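Local atomic coordinates of uncharacterized protein (Bacteroides vulgatus, PDB entry 4QB7), a protein that probably forms part of the tip of fimbriae, the filamentous cell-surface appendages that mediate adhesion and biofilm formation. Residues A[317-328]-A[340-348]. Sequence-based numbering, arbitrary orientation.
Sequences NTFKKGTKHTYV and VEDNMEGWT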
ATOM      1  N   ASN A 317       3.083  14.094  -9.528  1.00 49.21           N
ATOM      2  CA  ASN A 317       3.338  13.969  -8.091  1.00 48.30           C
ATOM      3  C   ASN A 317       2.247  13.081  -7.433  1.00 53.34           C
ATOM      4  O   ASN A 317       1.732  13.386  -6.357  1.00 55.44           O
ATOM      5  CB  ASN A 317       3.485  15.369  -7.434  1.00 44.61           C
ATOM      6  CG  ASN A 317       4.534  16.248  -8.099  1.00 68.85           C
ATOM      7  OD1 ASN A 317       5.639  15.804  -8.452  1.00 65.34           O
ATOM      8  ND2 ASN A 317       4.204  17.515  -8.318  1.00 58.81           N
ATOM      9  N   THR A 318       1.899  11.982  -8.109  1.00 48.16           N
ATOM     10  CA  THR A 318       0.921  11.006  -7.631  1.00 46.19           C
ATOM     11  C   THR A 318       1.640   9.663  -7.452  1.00 50.45           C
ATOM     12  O   THR A 318       2.734   9.470  -7.994  1.00 50.69           O
ATOM     13  CB  THR A 318      -0.315  10.937  -8.542  1.00 42.80           C
ATOM     14  OG1 THR A 318      -1.407  10.425  -7.780  1.00 41.59           O
ATOM     15  CG2 THR A 318      -0.106  10.098  -9.772  1.00 34.63           C
ATOM     16  N   PHE A 319       0.997   8.736  -6.716  1.00 45.84           N
ATOM     17  CA  PHE A 319       1.523   7.437  -6.308  1.00 43.95           C
ATOM     18  C   PHE A 319       2.751   7.695  -5.384  1.00 49.17           C
ATOM     19  O   PHE A 319       3.806   7.067  -5.524  1.00 50.21           O
ATOM     20  CB  PHE A 319       1.822   6.525  -7.513  1.00 44.20           C
ATOM     21  CG  PHE A 319       0.701   5.623  -7.979  1.00 44.13           C
ATOM     22  CD1 PHE A 319      -0.553   6.142  -8.292  1.00 46.94           C
ATOM     23  CD2 PHE A 319       0.934   4.273  -8.237  1.00 44.44           C
ATOM     24  CE1 PHE A 319      -1.561   5.319  -8.844  1.00 45.93           C
ATOM     25  CE2 PHE A 319      -0.076   3.454  -8.783  1.00 45.02           C
ATOM     26  CZ  PHE A 319      -1.318   3.980  -9.067  1.00 42.32           C
ATOM     27  N   LYS A 320       2.586   8.649  -4.437  1.00 44.65           N
ATOM     28  CA  LYS A 320       3.608   9.052  -3.462  1.00 44.03           C
ATOM     29  C   LYS A 320       3.715   8.050  -2.313  1.00 49.45           C
ATOM     30  O   LYS A 320       2.689   7.627  -1.758  1.00 49.97           O
ATOM     31  CB  LYS A 320       3.283  10.432  -2.865  1.00 44.37           C
ATOM     32  CG  LYS A 320       3.453  11.618  -3.784  1.00 42.22           C
ATOM     33  CD  LYS A 320       2.943  12.900  -3.115  1.00 44.97           C
ATOM     34  CE  LYS A 320       3.894  14.036  -3.384  1.00 67.93           C
ATOM     35  NZ  LYS A 320       3.265  15.359  -3.154  1.00 82.77           N
ATOM     36  N   LYS A 321       4.952   7.707  -1.924  1.00 45.17           N
ATOM     37  CA  LYS A 321       5.218   6.832  -0.775  1.00 44.04           C
ATOM     38  C   LYS A 321       4.603   7.413   0.490  1.00 47.76           C
ATOM     39  O   LYS A 321       4.737   8.612   0.747  1.00 49.73           O
ATOM     40  CB  LYS A 321       6.731   6.682  -0.594  1.00 45.34           C
ATOM     41  CG  LYS A 321       7.159   5.670   0.426  1.00 31.97           C
ATOM     42  CD  LYS A 321       8.677   5.482   0.360  1.00 43.30           C
ATOM     43  CE  LYS A 321       9.246   4.784   1.578  1.00 46.80           C
ATOM     44  NZ  LYS A 321       9.049   5.584   2.798  1.00 48.49           N
ATOM     45  N   GLY A 322       3.917   6.571   1.246  1.00 42.50           N
ATOM     46  CA  GLY A 322       3.307   6.959   2.508  1.00 42.05           C
ATOM     47  C   GLY A 322       2.148   7.930   2.410  1.00 48.45           C
ATOM     48  O   GLY A 322       1.810   8.580   3.408  1.00 50.26           O
ATOM     49  N   THR A 323       1.514   8.016   1.217  1.00 43.98           N
ATOM     50  CA  THR A 323       0.353   8.867   0.938  1.00 42.09           C
ATOM     51  C   THR A 323      -0.842   8.000   0.567  1.00 45.20           C
ATOM     52  O   THR A 323      -0.675   6.991  -0.117  1.00 44.64           O
ATOM     53  CB  THR A 323       0.693   9.859  -0.187  1.00 42.89           C
ATOM     54  OG1 THR A 323       1.811  10.636   0.202  1.00 48.37           O
ATOM     55  CG2 THR A 323      -0.427  10.817  -0.500  1.00 40.66           C
ATOM     56  N   LYS A 324      -2.041   8.400   1.030  1.00 42.88           N
ATOM     57  CA  LYS A 324      -3.352   7.859   0.646  1.00 42.79           C
ATOM     58  C   LYS A 324      -3.907   8.777  -0.454  1.00 46.58           C
ATOM     59  O   LYS A 324      -4.167   9.949  -0.173  1.00 47.15           O
ATOM     60  CB  LYS A 324      -4.356   7.811   1.832  1.00 44.64           C
ATOM     61  CG  LYS A 324      -4.050   6.807   2.924  1.00 60.98           C
ATOM     62  CD  LYS A 324      -5.290   6.462   3.758  1.00 71.93           C
ATOM     63  CE  LYS A 324      -5.505   7.357   4.954  1.00 90.50           C
ATOM     64  NZ  LYS A 324      -6.833   7.115   5.574  1.00101.63           N
ATOM     65  N   HIS A 325      -4.082   8.278  -1.690  1.00 41.97           N
ATOM     66  CA  HIS A 325      -4.649   9.091  -2.784  1.00 40.57           C
ATOM     67  C   HIS A 325      -6.100   8.723  -3.064  1.00 45.67           C
ATOM     68  O   HIS A 325      -6.439   7.537  -3.170  1.00 46.48           O
ATOM     69  CB  HIS A 325      -3.852   8.954  -4.090  1.00 40.14           C
ATOM     70  CG  HIS A 325      -2.418   9.386  -4.020  1.00 43.62           C
ATOM     71  ND1 HIS A 325      -2.049  10.696  -4.262  1.00 45.80           N
ATOM     72  CD2 HIS A 325      -1.296   8.643  -3.850  1.00 44.42           C
ATOM     73  CE1 HIS A 325      -0.728  10.719  -4.176  1.00 45.04           C
ATOM     74  NE2 HIS A 325      -0.232   9.503  -3.954  1.00 44.83           N
ATOM     75  N   THR A 326      -6.957   9.745  -3.153  1.00 41.86           N
ATOM     76  CA  THR A 326      -8.356   9.608  -3.577  1.00 41.15           C
ATOM     77  C   THR A 326      -8.500  10.441  -4.815  1.00 43.63           C
ATOM     78  O   THR A 326      -8.298  11.662  -4.745  1.00 44.02           O
ATOM     79  CB  THR A 326      -9.387  10.035  -2.509  1.00 46.31           C
ATOM     80  OG1 THR A 326      -9.211   9.287  -1.305  1.00 45.97           O
ATOM     81  CG2 THR A 326     -10.833   9.925  -3.023  1.00 37.38           C
ATOM     82  N   TYR A 327      -8.811   9.811  -5.948  1.00 38.62           N
ATOM     83  CA  TYR A 327      -9.010  10.572  -7.184  1.00 37.09           C
ATOM     84  C   TYR A 327     -10.474  10.879  -7.367  1.00 41.84           C
ATOM     85  O   TYR A 327     -11.310   9.971  -7.280  1.00 42.08           O
ATOM     86  CB  TYR A 327      -8.490   9.817  -8.400  1.00 37.03           C
ATOM     87  CG  TYR A 327      -7.032   9.442  -8.341  1.00 37.28           C
ATOM     88  CD1 TYR A 327      -6.039  10.420  -8.365  1.00 39.46           C
ATOM     89  CD2 TYR A 327      -6.637   8.107  -8.342  1.00 37.35           C
ATOM     90  CE1 TYR A 327      -4.687  10.078  -8.298  1.00 40.39           C
ATOM     91  CE2 TYR A 327      -5.285   7.752  -8.299  1.00 38.34           C
ATOM     92  CZ  TYR A 327      -4.315   8.742  -8.268  1.00 44.79           C
ATOM     93  OH  TYR A 327      -2.983   8.406  -8.249  1.00 44.07           O
ATOM     94  N   VAL A 328     -10.802  12.162  -7.575  1.00 38.94           N
ATOM     95  CA  VAL A 328     -12.181  12.557  -7.844  1.00 37.89           C
ATOM     96  C   VAL A 328     -12.243  12.961  -9.304  1.00 43.48           C
ATOM     97  O   VAL A 328     -11.553  13.896  -9.717  1.00 44.88           O
ATOM     98  CB  VAL A 328     -12.705  13.642  -6.879  1.00 40.40           C
ATOM     99  CG1 VAL A 328     -14.150  14.026  -7.208  1.00 38.33           C
ATOM    100  CG2 VAL A 328     -12.573  13.179  -5.427  1.00 39.39           C
ATOM    101  N   VAL A 340      -9.525  15.488 -13.220  1.00 44.68           N
ATOM    102  CA  VAL A 340      -9.149  14.746 -12.021  1.00 44.15           C
ATOM    103  C   VAL A 340      -8.635  15.653 -10.920  1.00 49.05           C
ATOM    104  O   VAL A 340      -7.877  16.577 -11.181  1.00 49.62           O
ATOM    105  CB  VAL A 340      -8.076  13.658 -12.371  1.00 47.58           C
ATOM    106  CG1 VAL A 340      -7.691  12.801 -11.162  1.00 46.62           C
ATOM    107  CG2 VAL A 340      -8.549  12.771 -13.500  1.00 46.83           C
ATOM    108  N   GLU A 341      -9.015  15.338  -9.679  1.00 46.32           N
ATOM    109  CA  GLU A 341      -8.508  15.957  -8.457  1.00 47.02           C
ATOM    110  C   GLU A 341      -7.842  14.868  -7.656  1.00 50.56           C
ATOM    111  O   GLU A 341      -8.477  13.855  -7.358  1.00 49.50           O
ATOM    112  CB  GLU A 341      -9.598  16.628  -7.597  1.00 48.80           C
ATOM    113  CG  GLU A 341     -10.462  17.682  -8.263  1.00 63.01           C
ATOM    114  CD  GLU A 341     -11.627  18.115  -7.387  1.00 91.73           C
ATOM    115  OE1 GLU A 341     -11.381  18.857  -6.407  1.00 96.50           O
ATOM    116  OE2 GLU A 341     -12.774  17.671  -7.645  1.00 77.72           O
ATOM    117  N   ASP A 342      -6.577  15.056  -7.316  1.00 47.47           N
ATOM    118  CA  ASP A 342      -5.840  14.112  -6.486  1.00 46.34           C
ATOM    119  C   ASP A 342      -5.918  14.612  -5.052  1.00 50.58           C
ATOM    120  O   ASP A 342      -5.226  15.563  -4.685  1.00 52.35           O
ATOM    121  CB  ASP A 342      -4.384  14.004  -6.982  1.00 48.20           C
ATOM    122  CG  ASP A 342      -3.521  12.911  -6.392  1.00 52.99           C
ATOM    123  OD1 ASP A 342      -3.960  12.256  -5.424  1.00 49.74           O
ATOM    124  OD2 ASP A 342      -2.401  12.708  -6.901  1.00 60.33           O
ATOM    125  N   ASN A 343      -6.809  14.033  -4.267  1.00 46.81           N
ATOM    126  CA  ASN A 343      -6.927  14.410  -2.865  1.00 47.75           C
ATOM    127  C   ASN A 343      -5.994  13.530  -2.061  1.00 51.41           C
ATOM    128  O   ASN A 343      -6.150  12.301  -2.067  1.00 53.26           O
ATOM    129  CB  ASN A 343      -8.373  14.300  -2.393  1.00 50.08           C
ATOM    130  CG  ASN A 343      -9.307  15.209  -3.150  1.00 62.25           C
ATOM    131  OD1 ASN A 343     -10.398  14.819  -3.521  1.00 59.40           O
ATOM    132  ND2 ASN A 343      -8.910  16.445  -3.389  1.00 54.51           N
HETATM  133  N   MSE A 344      -4.985  14.134  -1.421  1.00 44.81           N
HETATM  134  CA  MSE A 344      -3.985  13.343  -0.688  1.00 42.34           C
HETATM  135  C   MSE A 344      -4.081  13.502   0.831  1.00 49.33           C
HETATM  136  O   MSE A 344      -4.454  14.549   1.336  1.00 51.47           O
HETATM  137  CB  MSE A 344      -2.570  13.716  -1.149  1.00 42.92           C
HETATM  138  CG  MSE A 344      -2.391  13.692  -2.661  1.00 47.04           C
HETATM  139 SE   MSE A 344      -0.743  14.548  -3.035  0.75 52.75          SE
HETATM  140  CE  MSE A 344      -0.916  14.908  -4.745  1.00 50.79           C
ATOM    141  N   GLU A 345      -3.729  12.455   1.539  1.00 47.45           N
ATOM    142  CA  GLU A 345      -3.666  12.337   3.000  1.00 48.92           C
ATOM    143  C   GLU A 345      -2.402  11.631   3.376  1.00 56.18           C
ATOM    144  O   GLU A 345      -1.927  10.773   2.628  1.00 56.37           O
ATOM    145  CB  GLU A 345      -4.827  11.490   3.521  1.00 50.04           C
ATOM    146  CG  GLU A 345      -5.931  12.219   4.252  1.00 68.95           C
ATOM    147  CD  GLU A 345      -7.017  11.255   4.699  1.00102.08           C
ATOM    148  OE1 GLU A 345      -7.911  10.949   3.875  1.00 98.61           O
ATOM    149  OE2 GLU A 345      -6.925  10.740   5.840  1.00 99.73           O
ATOM    150  N   GLY A 346      -1.899  11.923   4.558  1.00 54.29           N
ATOM    151  CA  GLY A 346      -0.770  11.199   5.108  1.00 53.17           C
ATOM    152  C   GLY A 346      -1.286   9.826   5.473  1.00 55.96           C
ATOM    153  O   GLY A 346      -2.394   9.694   6.012  1.00 54.05           O
ATOM    154  N   TRP A 347      -0.546   8.792   5.091  1.00 54.40           N
ATOM    155  CA  TRP A 347      -0.991   7.447   5.396  1.00 55.31           C
ATOM    156  C   TRP A 347      -0.498   7.076   6.786  1.00 71.40           C
ATOM    157  O   TRP A 347       0.650   6.613   6.950  1.00 75.17           O
ATOM    158  CB  TRP A 347      -0.512   6.476   4.326  1.00 51.32           C
ATOM    159  CG  TRP A 347      -1.109   5.105   4.377  1.00 49.57           C
ATOM    160  CD1 TRP A 347      -1.984   4.600   5.294  1.00 51.91           C
ATOM    161  CD2 TRP A 347      -0.816   4.047   3.474  1.00 48.27           C
ATOM    162  NE1 TRP A 347      -2.256   3.282   5.012  1.00 50.26           N
ATOM    163  CE2 TRP A 347      -1.549   2.916   3.898  1.00 51.36           C
ATOM    164  CE3 TRP A 347       0.033   3.931   2.363  1.00 48.92           C
ATOM    165  CZ2 TRP A 347      -1.502   1.701   3.216  1.00 50.27           C
ATOM    166  CZ3 TRP A 347       0.105   2.717   1.709  1.00 50.27           C
ATOM    167  CH2 TRP A 347      -0.654   1.617   2.137  1.00 50.56           C
ATOM    168  N   THR A 348      -1.357   7.373   7.797  1.00 70.52           N
ATOM    169  CA  THR A 348      -1.154   7.140   9.235  1.00100.08           C
ATOM    170  C   THR A 348      -2.498   6.753   9.874  1.00142.66           C
ATOM    171  O   THR A 348      -3.553   6.875   9.240  1.00107.51           O
ATOM    172  CB  THR A 348      -0.531   8.379   9.930  1.00105.17           C
ATOM    173  OG1 THR A 348      -1.274   9.552   9.589  1.00104.04           O
ATOM    174  CG2 THR A 348       0.957   8.572   9.614  1.00101.13           C
TER
HETATM  175  O   HOH W   1      -7.225  10.234   0.617  1.00 53.25           O
HETATM  176  O   HOH W   2     -12.993  16.524 -10.279  1.00 52.73           O
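Asp-342 meets two donors from residues 317-328, one on each carboxylate oxygen. Asp-342 OD1 accepts from ND1 of His-325 at 2.7 Å through the syn lone pair, with imidazole and carboxylate planes turned 44° apart. OD2 of Asp-342 takes the hydroxyl OG1 of Thr-318 at 2.6 Å, from above the carboxylate plane. With CG anti to the backbone N (chi1 -170°), the carboxylate leans across to the neighbouring strand, where CG of Asp-342 rests 3.6 Å from CE1 of Tyr-327. Replacing Asp-342 by an alanine is likely to leave His-325 ND1 and Thr-318 OG1 without their shared acceptor group.

A second shell fixes these donors. Tyr-327 OH donates to Thr-318 OG1, while the backbone N of Lys-320 donates to His-325 NE2 in the ring plane, so both imidazole nitrogens are engaged. Met-344, an extended selenomethionine, lies alongside the imidazole, pointing the same way. On the opposite sheet face, Lys-324 lays CG over the five-membered ring of Trp-347, 4.0 Å from its centroid, a CH-pi contact; the indole also stacks on His-166.

Both faces belong to an antiparallel hairpin, with N of Thr-326 2.9 Å from O of Asn-343 in one hydrogen-bonded pair; its first strand runs parallel to strand 159-178 in a mixed sheet. This hydrogen-bond network ties the loop preceding the hairpin to its second strand, and the Lys-320 N-H needs a lone pair on NE2, consistent with the proton on ND1, facing the carboxylate.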